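PDB 3TCS: racemase, putative from Roseobacter denitrificans, which binds magnesium and is probably a TIM-barrel enzyme of the mandelate racemase/muconate lactonizing family, with presumed racemase or hydro-lyase activity. Local coordinates for residues Arg214-Gly219 against Asp247-Asp252; Val168-Glu173 against Ser208-Asp213; Gln241-Thr246 against Ile269-Val274; Glu187-Met192 against His220-His225. All coordinates share one frame; numbering follows the deposited sequence.

Contact 1: Arg214-Gly219 against Asp247-Asp252; sequences RAIEVG and DALDID. With MG (magnesium ion), chain K.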
loop_
_atom_site.group_PDB
_atom_site.type_symbol
_atom_site.label_atom_id
_atom_site.label_comp_id
_atom_site.label_asym_id
_atom_site.label_seq_id
_atom_site.Cartn_x
_atom_site.Cartn_y
_atom_site.Cartn_z
ATOM N N ARG B 214 -22.468 6.492 -16.076
ATOM C CA ARG B 214 -22.588 5.243 -16.814
ATOM C C ARG B 214 -23.030 4.106 -15.894
ATOM O O ARG B 214 -23.817 3.243 -16.293
ATOM C CB ARG B 214 -21.256 4.897 -17.489
ATOM C CG ARG B 214 -21.237 3.543 -18.197
ATOM C CD ARG B 214 -22.395 3.382 -19.185
ATOM N NE ARG B 214 -22.326 2.084 -19.854
ATOM C CZ ARG B 214 -23.335 1.501 -20.492
ATOM N NH1 ARG B 214 -24.522 2.093 -20.561
ATOM N NH2 ARG B 214 -23.155 0.313 -21.058
ATOM N N ALA B 215 -22.524 4.107 -14.664
ATOM C CA ALA B 215 -22.882 3.078 -13.694
ATOM C C ALA B 215 -24.368 3.166 -13.370
ATOM O O ALA B 215 -25.035 2.145 -13.178
ATOM C CB ALA B 215 -22.058 3.243 -12.414
ATOM N N ILE B 216 -24.888 4.386 -13.297
ATOM C CA ILE B 216 -26.302 4.569 -12.994
ATOM C C ILE B 216 -27.159 4.036 -14.143
ATOM O O ILE B 216 -28.229 3.466 -13.914
ATOM C CB ILE B 216 -26.612 6.056 -12.706
ATOM C CG1 ILE B 216 -25.913 6.475 -11.405
ATOM C CG2 ILE B 216 -28.122 6.263 -12.590
ATOM C CD1 ILE B 216 -25.927 7.974 -11.125
ATOM N N GLU B 217 -26.687 4.207 -15.378
ATOM C CA GLU B 217 -27.416 3.692 -16.537
ATOM C C GLU B 217 -27.422 2.169 -16.444
ATOM O O GLU B 217 -28.443 1.521 -16.666
ATOM C CB GLU B 217 -26.739 4.087 -17.854
ATOM C CG GLU B 217 -26.609 5.574 -18.115
ATOM C CD GLU B 217 -26.151 5.868 -19.539
ATOM O OE1 GLU B 217 -25.201 5.206 -20.016
ATOM O OE2 GLU B 217 -26.739 6.764 -20.180
ATOM N N VAL B 218 -26.267 1.591 -16.132
ATOM C CA VAL B 218 -26.184 0.143 -16.007
ATOM C C VAL B 218 -27.044 -0.301 -14.824
ATOM O O VAL B 218 -27.703 -1.334 -14.887
ATOM C CB VAL B 218 -24.724 -0.322 -15.807
ATOM C CG1 VAL B 218 -24.678 -1.826 -15.546
ATOM C CG2 VAL B 218 -23.909 0.010 -17.049
ATOM N N GLY B 219 -27.047 0.499 -13.758
ATOM C CA GLY B 219 -27.838 0.174 -12.582
ATOM C C GLY B 219 -29.314 0.034 -12.911
ATOM O O GLY B 219 -30.008 -0.838 -12.387
ATOM N N ASP B 247 -26.335 6.250 -3.818
ATOM C CA ASP B 247 -27.426 7.175 -3.528
ATOM C C ASP B 247 -28.490 7.237 -4.622
ATOM O O ASP B 247 -29.676 7.392 -4.328
ATOM C CB ASP B 247 -26.877 8.584 -3.263
ATOM C CG ASP B 247 -26.085 8.671 -1.961
ATOM O OD1 ASP B 247 -26.265 7.798 -1.088
ATOM O OD2 ASP B 247 -25.291 9.621 -1.802
ATOM N N ALA B 248 -28.072 7.097 -5.877
ATOM C CA ALA B 248 -29.002 7.168 -7.005
ATOM C C ALA B 248 -29.782 5.888 -7.286
ATOM O O ALA B 248 -30.917 5.943 -7.763
ATOM C CB ALA B 248 -28.252 7.587 -8.265
ATOM N N LEU B 249 -29.178 4.743 -6.987
ATOM C CA LEU B 249 -29.799 3.451 -7.249
ATOM C C LEU B 249 -30.484 2.794 -6.060
ATOM O O LEU B 249 -30.085 2.989 -4.910
ATOM C CB LEU B 249 -28.750 2.480 -7.786
ATOM C CG LEU B 249 -28.091 2.818 -9.121
ATOM C CD1 LEU B 249 -27.063 1.740 -9.448
ATOM C CD2 LEU B 249 -29.150 2.892 -10.215
ATOM N N ASP B 250 -31.517 2.007 -6.355
ATOM C CA ASP B 250 -32.247 1.273 -5.327
ATOM C C ASP B 250 -31.499 -0.029 -5.055
ATOM O O ASP B 250 -31.375 -0.458 -3.911
ATOM C CB ASP B 250 -33.669 0.943 -5.791
ATOM C CG ASP B 250 -34.554 2.174 -5.891
ATOM O OD1 ASP B 250 -34.562 2.979 -4.935
ATOM O OD2 ASP B 250 -35.249 2.329 -6.920
ATOM N N ILE B 251 -31.010 -0.656 -6.121
ATOM C CA ILE B 251 -30.275 -1.917 -6.005
ATOM C C ILE B 251 -29.079 -1.731 -5.071
ATOM O O ILE B 251 -28.468 -0.668 -5.055
ATOM C CB ILE B 251 -29.791 -2.389 -7.402
ATOM C CG1 ILE B 251 -29.121 -3.760 -7.299
ATOM C CG2 ILE B 251 -28.833 -1.369 -7.996
ATOM C CD1 ILE B 251 -28.812 -4.374 -8.656
ATOM N N ASP B 252 -28.756 -2.752 -4.278
ATOM C CA ASP B 252 -27.620 -2.651 -3.361
ATOM C C ASP B 252 -26.311 -2.466 -4.135
ATOM O O ASP B 252 -26.055 -3.174 -5.108
ATOM C CB ASP B 252 -27.481 -3.916 -2.494
ATOM C CG ASP B 252 -28.520 -4.005 -1.381
ATOM O OD1 ASP B 252 -29.061 -2.963 -0.946
ATOM O OD2 ASP B 252 -28.774 -5.136 -0.921
HETATM MG MG MG K . -29.161 3.218 -3.096
HETATM O O HOH W 1 -30.370 4.780 -2.643
HETATM O O HOH W 2 -30.700 1.823 -2.212
HETATM O O HOH W 3 -28.006 1.380 -3.424
HETATM O O HOH W 4 -28.384 3.180 -1.097
#
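L249 presses the branched end of its side chain onto the backbone of helix 212-224. Its CD1 lies 3.6 Å from G219 CA. L249 CD2 reaches the same helix turn, 3.9 Å from the carbonyl O of I216. G219 has no side chain here. A CB on it would point at L249 and fall about 2.2 Å from L249 CD1, which is a clash. The closeness of the two segments therefore depends on a glycine. Beside this, the exposed A248 meets I216, with I216 CD1 3.7 Å from A248 CB. L249 is the first residue past the end of helix 239-248. Its CG stands anti to the carbonyl carbon (chi1 -63°), which carries the methyls to the neighbouring helix while the carbonyl faces the metal. L249 O binds a magnesium ion at 2.0 Å. T246 O and four waters complete the six ligands. Two of these waters donate to the turn that follows, one to D250 O at 2.9 Å and one to I251 O at 2.7 Å. Beneath, F230 of strand 229-231 packs on both L249 and V218. No hydrogen bond crosses between the segments. The joint is apolar on the helix side and ionic on the other. The magnesium ion probably polarises its waters and so strengthens their grip on the carbonyls of the turn.

Contact 2: Val168-Glu173 against Ser208-Asp213; sequences VRAGAE and SCYTPD. With DAL (D-alanine), chain L.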
loop_
_atom_site.group_PDB
_atom_site.type_symbol
_atom_site.label_atom_id
_atom_site.label_comp_id
_atom_site.label_asym_id
_atom_site.label_seq_id
_atom_site.Cartn_x
_atom_site.Cartn_y
_atom_site.Cartn_z
ATOM N N VAL B 168 -21.927 -12.468 -12.194
ATOM C CA VAL B 168 -21.220 -12.400 -13.463
ATOM C C VAL B 168 -20.516 -11.049 -13.545
ATOM O O VAL B 168 -20.578 -10.261 -12.600
ATOM C CB VAL B 168 -22.185 -12.577 -14.667
ATOM C CG1 VAL B 168 -22.835 -13.950 -14.604
ATOM C CG2 VAL B 168 -23.240 -11.479 -14.670
ATOM N N ARG B 169 -19.859 -10.778 -14.668
ATOM C CA ARG B 169 -19.107 -9.534 -14.832
ATOM C C ARG B 169 -19.708 -8.541 -15.815
ATOM O O ARG B 169 -20.267 -8.928 -16.844
ATOM C CB ARG B 169 -17.679 -9.851 -15.289
ATOM C CG ARG B 169 -16.959 -10.881 -14.429
ATOM C CD ARG B 169 -16.550 -10.302 -13.083
ATOM N NE ARG B 169 -16.502 -11.332 -12.047
ATOM C CZ ARG B 169 -16.055 -11.133 -10.811
ATOM N NH1 ARG B 169 -15.600 -9.943 -10.448
ATOM N NH2 ARG B 169 -16.092 -12.119 -9.929
ATOM N N ALA B 170 -19.558 -7.260 -15.490
ATOM C CA ALA B 170 -20.038 -6.164 -16.324
ATOM C C ALA B 170 -18.821 -5.338 -16.730
ATOM O O ALA B 170 -17.801 -5.352 -16.041
ATOM C CB ALA B 170 -21.024 -5.287 -15.541
ATOM N N GLY B 171 -18.933 -4.631 -17.851
ATOM C CA GLY B 171 -17.846 -3.799 -18.335
ATOM C C GLY B 171 -16.516 -4.505 -18.492
ATOM O O GLY B 171 -16.452 -5.731 -18.595
ATOM N N ALA B 172 -15.448 -3.714 -18.537
ATOM C CA ALA B 172 -14.093 -4.239 -18.658
ATOM C C ALA B 172 -13.378 -3.909 -17.350
ATOM O O ALA B 172 -13.584 -2.835 -16.784
ATOM C CB ALA B 172 -13.375 -3.590 -19.833
ATOM N N GLU B 173 -12.554 -4.834 -16.864
ATOM C CA GLU B 173 -11.825 -4.636 -15.611
ATOM C C GLU B 173 -11.065 -3.308 -15.635
ATOM O O GLU B 173 -10.178 -3.114 -16.468
ATOM C CB GLU B 173 -10.856 -5.796 -15.398
ATOM C CG GLU B 173 -10.220 -5.848 -14.027
ATOM C CD GLU B 173 -9.253 -7.007 -13.898
ATOM O OE1 GLU B 173 -9.677 -8.163 -14.117
ATOM O OE2 GLU B 173 -8.070 -6.764 -13.584
ATOM N N SER B 208 -14.579 -1.725 -10.960
ATOM C CA SER B 208 -14.110 -0.351 -11.161
ATOM C C SER B 208 -14.152 0.201 -12.584
ATOM O O SER B 208 -13.420 1.134 -12.911
ATOM C CB SER B 208 -12.676 -0.214 -10.633
ATOM O OG SER B 208 -12.616 -0.386 -9.229
ATOM N N CYS B 209 -15.026 -0.331 -13.423
ATOM C CA CYS B 209 -15.078 0.127 -14.805
ATOM C C CYS B 209 -15.733 1.470 -15.127
ATOM O O CYS B 209 -15.215 2.235 -15.942
ATOM C CB CYS B 209 -15.748 -0.944 -15.667
ATOM S SG CYS B 209 -16.017 -0.447 -17.395
ATOM N N TYR B 210 -16.851 1.761 -14.474
ATOM C CA TYR B 210 -17.652 2.945 -14.784
ATOM C C TYR B 210 -17.503 4.274 -14.066
ATOM O O TYR B 210 -16.984 4.361 -12.959
ATOM C CB TYR B 210 -19.128 2.563 -14.684
ATOM C CG TYR B 210 -19.503 1.305 -15.424
ATOM C CD1 TYR B 210 -19.288 1.192 -16.796
ATOM C CD2 TYR B 210 -20.114 0.238 -14.760
ATOM C CE1 TYR B 210 -19.677 0.052 -17.495
ATOM C CE2 TYR B 210 -20.507 -0.912 -15.454
ATOM C CZ TYR B 210 -20.286 -0.991 -16.822
ATOM O OH TYR B 210 -20.699 -2.097 -17.523
ATOM N N THR B 211 -17.993 5.314 -14.738
ATOM C CA THR B 211 -18.039 6.659 -14.182
ATOM C C THR B 211 -19.414 6.606 -13.514
ATOM O O THR B 211 -20.234 5.756 -13.864
ATOM C CB THR B 211 -18.072 7.746 -15.280
ATOM O OG1 THR B 211 -19.183 7.505 -16.157
ATOM C CG2 THR B 211 -16.782 7.744 -16.080
ATOM N N PRO B 212 -19.689 7.496 -12.547
ATOM C CA PRO B 212 -21.003 7.452 -11.899
ATOM C C PRO B 212 -22.209 7.457 -12.847
ATOM O O PRO B 212 -23.146 6.680 -12.659
ATOM C CB PRO B 212 -20.968 8.669 -10.979
ATOM C CG PRO B 212 -19.539 8.699 -10.559
ATOM C CD PRO B 212 -18.804 8.457 -11.866
ATOM N N ASP B 213 -22.191 8.318 -13.863
ATOM C CA ASP B 213 -23.312 8.382 -14.803
ATOM C C ASP B 213 -23.539 7.080 -15.558
ATOM O O ASP B 213 -24.670 6.613 -15.671
ATOM C CB ASP B 213 -23.122 9.522 -15.809
ATOM C CG ASP B 213 -23.344 10.882 -15.188
ATOM O OD1 ASP B 213 -24.251 10.997 -14.338
ATOM O OD2 ASP B 213 -22.627 11.837 -15.555
HETATM N N DAL L . -15.670 -10.182 -6.166
HETATM C CA DAL L . -15.023 -10.575 -7.431
HETATM C CB DAL L . -14.442 -11.978 -7.320
HETATM C C DAL L . -13.927 -9.618 -7.754
HETATM O O DAL L . -14.167 -8.464 -7.904
#
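Y210 reaches from its loop to A170 and G171, and its side chain can be followed outward. Its CB packs on the start of helix 212-224, 3.7 Å from A215 N. CG stands anti to the carbonyl carbon (chi1 -49°), which sends the ring back toward the end of strand 165-169. The CB of the preceding C209 sits over one ring face. Further out, Y210 CZ is 3.8 Å from V218 CG2. At the ring edge, near its plane, lies A170 CB, 3.8 Å from Y210 OH. The hydroxyl also comes 3.1 Å from G171 N, but the angle is too poor for a hydrogen bond. That N-H goes to T185 OG1 instead, and Y210 OH has a weak bond to the same T185 hydroxyl. The polar link between the segments is made by C209. Its SG is anti to the backbone N (chi1 175°) and accepts from A172 N at 3.5 Å, with an N-H...S angle of 157°. C209 CB also sits close to A172 O, at 3.1 Å. G171 has a positive phi, and a CB there would collide with C209 SG. Just before this turn, R169 belongs to the D-alanine pocket. The CA of D-alanine lies at the edge of its guanidinium group, in plane, and R169 NE is held by S140 O. Loops that follow neighbouring parallel strands, 165-169 and 201-205, meet in this way around the active-site mouth of a TIM barrel. K167 and R169, both in the pocket, probably correspond to the Lys-X-Lys motif of the family, with arginine in the second place.

Contact 3: Gln241-Thr246 against Ile269-Val274; sequences QTKQVT and IDMRAV. With MG (magnesium ion), chain K.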
loop_
_atom_site.group_PDB
_atom_site.type_symbol
_atom_site.label_atom_id
_atom_site.label_comp_id
_atom_site.label_asym_id
_atom_site.label_seq_id
_atom_site.Cartn_x
_atom_site.Cartn_y
_atom_site.Cartn_z
ATOM N N GLN B 241 -17.490 8.834 -5.927
ATOM C CA GLN B 241 -18.134 8.354 -7.147
ATOM C C GLN B 241 -19.049 7.178 -6.818
ATOM O O GLN B 241 -20.204 7.131 -7.243
ATOM C CB GLN B 241 -17.084 7.911 -8.168
ATOM C CG GLN B 241 -16.421 9.051 -8.923
ATOM C CD GLN B 241 -15.369 8.559 -9.895
ATOM O OE1 GLN B 241 -15.528 7.509 -10.525
ATOM N NE2 GLN B 241 -14.290 9.320 -10.033
ATOM N N THR B 242 -18.523 6.228 -6.055
ATOM C CA THR B 242 -19.294 5.060 -5.657
ATOM C C THR B 242 -20.536 5.487 -4.871
ATOM O O THR B 242 -21.636 4.970 -5.089
ATOM C CB THR B 242 -18.440 4.119 -4.781
ATOM O OG1 THR B 242 -17.266 3.728 -5.508
ATOM C CG2 THR B 242 -19.238 2.880 -4.388
ATOM N N LYS B 243 -20.354 6.434 -3.956
ATOM C CA LYS B 243 -21.453 6.920 -3.136
ATOM C C LYS B 243 -22.569 7.533 -3.980
ATOM O O LYS B 243 -23.746 7.382 -3.664
ATOM C CB LYS B 243 -20.935 7.947 -2.123
ATOM C CG LYS B 243 -22.020 8.587 -1.267
ATOM C CD LYS B 243 -21.407 9.513 -0.225
ATOM C CE LYS B 243 -22.454 10.385 0.449
ATOM N NZ LYS B 243 -23.428 9.606 1.255
ATOM N N GLN B 244 -22.195 8.223 -5.052
ATOM C CA GLN B 244 -23.179 8.849 -5.934
ATOM C C GLN B 244 -24.083 7.773 -6.527
ATOM O O GLN B 244 -25.299 7.941 -6.621
ATOM C CB GLN B 244 -22.474 9.598 -7.064
ATOM C CG GLN B 244 -23.378 10.551 -7.825
ATOM C CD GLN B 244 -22.705 11.137 -9.044
ATOM O OE1 GLN B 244 -21.515 11.461 -9.016
ATOM N NE2 GLN B 244 -23.463 11.288 -10.125
ATOM N N VAL B 245 -23.471 6.661 -6.923
ATOM C CA VAL B 245 -24.202 5.542 -7.501
ATOM C C VAL B 245 -25.118 4.926 -6.446
ATOM O O VAL B 245 -26.306 4.712 -6.684
ATOM C CB VAL B 245 -23.225 4.471 -8.034
ATOM C CG1 VAL B 245 -24.002 3.317 -8.670
ATOM C CG2 VAL B 245 -22.283 5.100 -9.053
ATOM N N THR B 246 -24.555 4.635 -5.279
ATOM C CA THR B 246 -25.326 4.064 -4.184
ATOM C C THR B 246 -26.551 4.942 -3.895
ATOM O O THR B 246 -27.670 4.444 -3.761
ATOM C CB THR B 246 -24.462 3.965 -2.906
ATOM O OG1 THR B 246 -23.341 3.111 -3.158
ATOM C CG2 THR B 246 -25.267 3.408 -1.742
ATOM N N ILE B 269 -17.372 3.559 5.410
ATOM C CA ILE B 269 -18.551 3.199 6.183
ATOM C C ILE B 269 -19.244 4.421 6.783
ATOM O O ILE B 269 -20.470 4.533 6.721
ATOM C CB ILE B 269 -18.171 2.169 7.276
ATOM C CG1 ILE B 269 -17.767 0.855 6.588
ATOM C CG2 ILE B 269 -19.341 1.944 8.233
ATOM C CD1 ILE B 269 -17.253 -0.231 7.521
ATOM N N ASP B 270 -18.465 5.345 7.335
ATOM C CA ASP B 270 -19.030 6.558 7.919
ATOM C C ASP B 270 -19.843 7.349 6.891
ATOM O O ASP B 270 -20.907 7.886 7.213
ATOM C CB ASP B 270 -17.922 7.474 8.463
ATOM C CG ASP B 270 -17.250 6.922 9.713
ATOM O OD1 ASP B 270 -17.689 5.878 10.237
ATOM O OD2 ASP B 270 -16.272 7.548 10.178
ATOM N N MET B 271 -19.341 7.423 5.659
ATOM C CA MET B 271 -20.025 8.174 4.610
ATOM C C MET B 271 -21.091 7.356 3.886
ATOM O O MET B 271 -21.784 7.869 3.003
ATOM C CB MET B 271 -19.005 8.713 3.595
ATOM C CG MET B 271 -18.390 7.654 2.685
ATOM S SD MET B 271 -16.988 8.277 1.715
ATOM C CE MET B 271 -17.837 9.109 0.356
ATOM N N ARG B 272 -21.221 6.090 4.272
ATOM C CA ARG B 272 -22.190 5.181 3.668
ATOM C C ARG B 272 -22.021 5.140 2.148
ATOM O O ARG B 272 -22.992 5.275 1.400
ATOM C CB ARG B 272 -23.610 5.616 4.026
ATOM C CG ARG B 272 -23.877 5.713 5.531
ATOM C CD ARG B 272 -23.922 4.335 6.197
ATOM N NE ARG B 272 -24.504 4.407 7.539
ATOM C CZ ARG B 272 -23.839 4.714 8.648
ATOM N NH1 ARG B 272 -22.536 4.975 8.607
ATOM N NH2 ARG B 272 -24.488 4.787 9.804
ATOM N N ALA B 273 -20.788 4.940 1.695
ATOM C CA ALA B 273 -20.500 4.908 0.266
ATOM C C ALA B 273 -21.093 3.688 -0.438
ATOM O O ALA B 273 -21.319 3.721 -1.643
ATOM C CB ALA B 273 -18.987 4.976 0.030
ATOM N N VAL B 274 -21.323 2.615 0.314
ATOM C CA VAL B 274 -21.903 1.391 -0.234
ATOM C C VAL B 274 -22.974 0.870 0.723
ATOM O O VAL B 274 -23.100 1.357 1.848
ATOM C CB VAL B 274 -20.836 0.276 -0.421
ATOM C CG1 VAL B 274 -19.760 0.730 -1.401
ATOM C CG2 VAL B 274 -20.220 -0.088 0.926
HETATM MG MG MG K . -29.161 3.218 -3.096
HETATM O O HOH W 5 -24.635 7.534 1.038
HETATM O O HOH W 2 -30.700 1.823 -2.212
HETATM O O HOH W 4 -28.384 3.180 -1.097
HETATM O O HOH W 3 -28.006 1.380 -3.424
HETATM O O HOH W 1 -30.370 4.780 -2.643
#
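K243 and T246 each donate a side-chain hydrogen bond to the turn after helix 262-270. K243 NZ meets M271 O at 3.0 Å, nearly along the C=O axis. T246 OG1 gives its proton to A273 O at 2.6 Å, tilted out of the carbonyl plane. A273 O is also touched by K243 CA, a CA-H...O contact of 3.5 Å. The lysine chain runs extended from CB and bends only at its last torsion (chi4 65°), which brings NZ over the turn. Its CD lies 3.6 Å from M271 CE, the two side chains crossing obliquely. A methionine in place of K243 would probably leave M271 O without its lysine donor, with the turn then held mainly by the T246 bond to A273 O. Deeper in, T242 CG2 packs 3.7 Å from V274 CG1. The turn is braced from within by R272 NH1, which bonds to I269 O at 2.8 Å. T246 also gives its backbone O to the magnesium ion that L249 O shares. R272, with positive phi, closes helix 262-270 in a Schellman motif. The chain then runs into strand 276-277, the helix-to-strand turn of a TIM barrel packed against the adjacent outer helix.

Contact 4: Glu187-Met192 against His220-His225; sequences EIIPTM and HMLQDH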
loop_
_atom_site.group_PDB
_atom_site.type_symbol
_atom_site.label_atom_id
_atom_site.label_comp_id
_atom_site.label_asym_id
_atom_site.label_seq_id
_atom_site.Cartn_x
_atom_site.Cartn_y
_atom_site.Cartn_z
ATOM N N GLU B 187 -26.253 -7.267 -23.053
ATOM C CA GLU B 187 -26.731 -8.610 -23.360
ATOM C C GLU B 187 -26.715 -9.564 -22.169
ATOM O O GLU B 187 -27.661 -10.321 -21.960
ATOM C CB GLU B 187 -25.905 -9.226 -24.497
ATOM C CG GLU B 187 -26.158 -10.717 -24.688
ATOM C CD GLU B 187 -25.355 -11.317 -25.826
ATOM O OE1 GLU B 187 -24.251 -10.810 -26.120
ATOM O OE2 GLU B 187 -25.821 -12.311 -26.417
ATOM N N ILE B 188 -25.649 -9.519 -21.380
ATOM C CA ILE B 188 -25.526 -10.437 -20.256
ATOM C C ILE B 188 -26.597 -10.281 -19.176
ATOM O O ILE B 188 -27.006 -11.268 -18.566
ATOM C CB ILE B 188 -24.102 -10.340 -19.627
ATOM C CG1 ILE B 188 -23.766 -11.640 -18.897
ATOM C CG2 ILE B 188 -24.019 -9.152 -18.682
ATOM C CD1 ILE B 188 -22.305 -11.739 -18.466
ATOM N N ILE B 189 -27.073 -9.059 -18.953
ATOM C CA ILE B 189 -28.080 -8.836 -17.920
ATOM C C ILE B 189 -29.381 -9.598 -18.183
ATOM O O ILE B 189 -29.791 -10.416 -17.362
ATOM C CB ILE B 189 -28.334 -7.322 -17.727
ATOM C CG1 ILE B 189 -27.055 -6.673 -17.179
ATOM C CG2 ILE B 189 -29.507 -7.095 -16.787
ATOM C CD1 ILE B 189 -27.143 -5.173 -16.994
ATOM N N PRO B 190 -30.051 -9.346 -19.323
ATOM C CA PRO B 190 -31.289 -10.088 -19.573
ATOM C C PRO B 190 -31.035 -11.582 -19.791
ATOM O O PRO B 190 -31.863 -12.409 -19.425
ATOM C CB PRO B 190 -31.864 -9.411 -20.822
ATOM C CG PRO B 190 -30.650 -8.862 -21.516
ATOM C CD PRO B 190 -29.832 -8.324 -20.362
ATOM N N THR B 191 -29.890 -11.922 -20.378
ATOM C CA THR B 191 -29.558 -13.325 -20.630
ATOM C C THR B 191 -29.514 -14.146 -19.346
ATOM O O THR B 191 -30.019 -15.266 -19.302
ATOM C CB THR B 191 -28.198 -13.471 -21.365
ATOM O OG1 THR B 191 -28.308 -12.930 -22.686
ATOM C CG2 THR B 191 -27.796 -14.939 -21.470
ATOM N N MET B 192 -28.904 -13.602 -18.299
ATOM C CA MET B 192 -28.835 -14.332 -17.034
ATOM C C MET B 192 -30.226 -14.531 -16.425
ATOM O O MET B 192 -30.558 -15.621 -15.954
ATOM C CB MET B 192 -27.928 -13.600 -16.044
ATOM C CG MET B 192 -26.443 -13.719 -16.374
ATOM S SD MET B 192 -25.911 -15.447 -16.461
ATOM C CE MET B 192 -26.128 -15.902 -14.738
ATOM N N HIS B 220 -29.803 0.903 -13.786
ATOM C CA HIS B 220 -31.204 0.857 -14.188
ATOM C C HIS B 220 -31.513 -0.442 -14.933
ATOM O O HIS B 220 -32.582 -1.021 -14.764
ATOM C CB HIS B 220 -31.530 2.079 -15.047
ATOM C CG HIS B 220 -31.550 3.360 -14.271
ATOM N ND1 HIS B 220 -31.416 4.598 -14.863
ATOM C CD2 HIS B 220 -31.699 3.593 -12.945
ATOM C CE1 HIS B 220 -31.480 5.537 -13.935
ATOM N NE2 HIS B 220 -31.653 4.954 -12.762
ATOM N N MET B 221 -30.572 -0.906 -15.749
ATOM C CA MET B 221 -30.778 -2.155 -16.475
ATOM C C MET B 221 -30.838 -3.312 -15.486
ATOM O O MET B 221 -31.646 -4.226 -15.636
ATOM C CB MET B 221 -29.641 -2.410 -17.466
ATOM C CG MET B 221 -29.480 -1.341 -18.526
ATOM S SD MET B 221 -28.336 -1.886 -19.813
ATOM C CE MET B 221 -26.768 -1.509 -19.074
ATOM N N LEU B 222 -29.969 -3.275 -14.479
ATOM C CA LEU B 222 -29.938 -4.325 -13.466
ATOM C C LEU B 222 -31.263 -4.351 -12.708
ATOM O O LEU B 222 -31.857 -5.411 -12.510
ATOM C CB LEU B 222 -28.773 -4.087 -12.494
ATOM C CG LEU B 222 -27.370 -4.194 -13.106
ATOM C CD1 LEU B 222 -26.329 -3.689 -12.111
ATOM C CD2 LEU B 222 -27.091 -5.642 -13.504
ATOM N N GLN B 223 -31.732 -3.182 -12.284
ATOM C CA GLN B 223 -32.999 -3.110 -11.566
ATOM C C GLN B 223 -34.149 -3.597 -12.450
ATOM O O GLN B 223 -35.075 -4.242 -11.963
ATOM C CB GLN B 223 -33.264 -1.675 -11.101
ATOM C CG GLN B 223 -32.169 -1.127 -10.200
ATOM C CD GLN B 223 -32.432 0.293 -9.750
ATOM O OE1 GLN B 223 -33.221 1.021 -10.364
ATOM N NE2 GLN B 223 -31.761 0.704 -8.685
ATOM N N ASP B 224 -34.083 -3.301 -13.748
ATOM C CA ASP B 224 -35.131 -3.723 -14.685
ATOM C C ASP B 224 -35.222 -5.241 -14.816
ATOM O O ASP B 224 -36.224 -5.764 -15.303
ATOM C CB ASP B 224 -34.901 -3.141 -16.086
ATOM C CG ASP B 224 -35.089 -1.639 -16.145
ATOM O OD1 ASP B 224 -35.749 -1.071 -15.250
ATOM O OD2 ASP B 224 -34.582 -1.027 -17.109
ATOM N N HIS B 225 -34.175 -5.953 -14.409
ATOM C CA HIS B 225 -34.201 -7.406 -14.496
ATOM C C HIS B 225 -34.048 -8.096 -13.147
ATOM O O HIS B 225 -33.635 -9.253 -13.066
ATOM C CB HIS B 225 -33.139 -7.901 -15.475
ATOM C CG HIS B 225 -33.402 -7.484 -16.886
ATOM N ND1 HIS B 225 -33.035 -6.250 -17.376
ATOM C CD2 HIS B 225 -34.067 -8.104 -17.889
ATOM C CE1 HIS B 225 -33.463 -6.126 -18.620
ATOM N NE2 HIS B 225 -34.093 -7.238 -18.955
#
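Two outer helices of the TIM barrel, 184-196 and 212-224, meet here, I189 and P190 of the first against M221, L222 and H225 of the second. I189 is the central side chain. Its CD1 lies 3.5 Å from L222 CD2 and 3.8 Å from M221 CB, crossing both side chains at about a right angle. The other branch, I189 CG2, approaches H225 ND1 at 3.7 Å, obliquely to the ring. P190 covers the imidazole: its CA lies over one face, and P190 CB is 3.6 Å from H225 NE2. The ring cannot turn freely, because H225 ND1 donates to M221 O at 3.0 Å. That bond is almost straight (172°), and the oxygen lies in the ring plane. An alanine at this position would probably open a gap beside I189 and P190 and cost M221 O its imidazole donor. P190 also kinks its own helix, since its N makes no bond to the turn before. Just past helix 212-224, H225 O accepts from R193 NE of helix 184-196. Inward, L222 packs on I204 of strand 201-205, and I188 and M192 rest on V168 of strand 165-169. T191 faces helix 147-161 through A151.

Overall arrangement
Contacts 1, 2 and 4 all use helix 212-224, and contacts 1 and 3 share helix 239-248. The centre of contact 1 is about 12 Å from the centres of contacts 2, 3 and 4. Contact 2 touches contact 1 through Y210. A215 of contact 1 touches V245 of contact 3, with A215 CB 3.8 Å from V245 CG2. Contacts 1 and 3 each supply one carbonyl, from L249 and T246, to the same outer magnesium ion. The other magnesium ion is bound by D205, E231 and E257, which also line the D-alanine pocket. Contact 2 reaches that pocket through R169. The side chain of V274 in contact 3 is about 13 Å from a bound D-alanine. Contacts 3 and 4 do not touch; their centres are 22 Å apart.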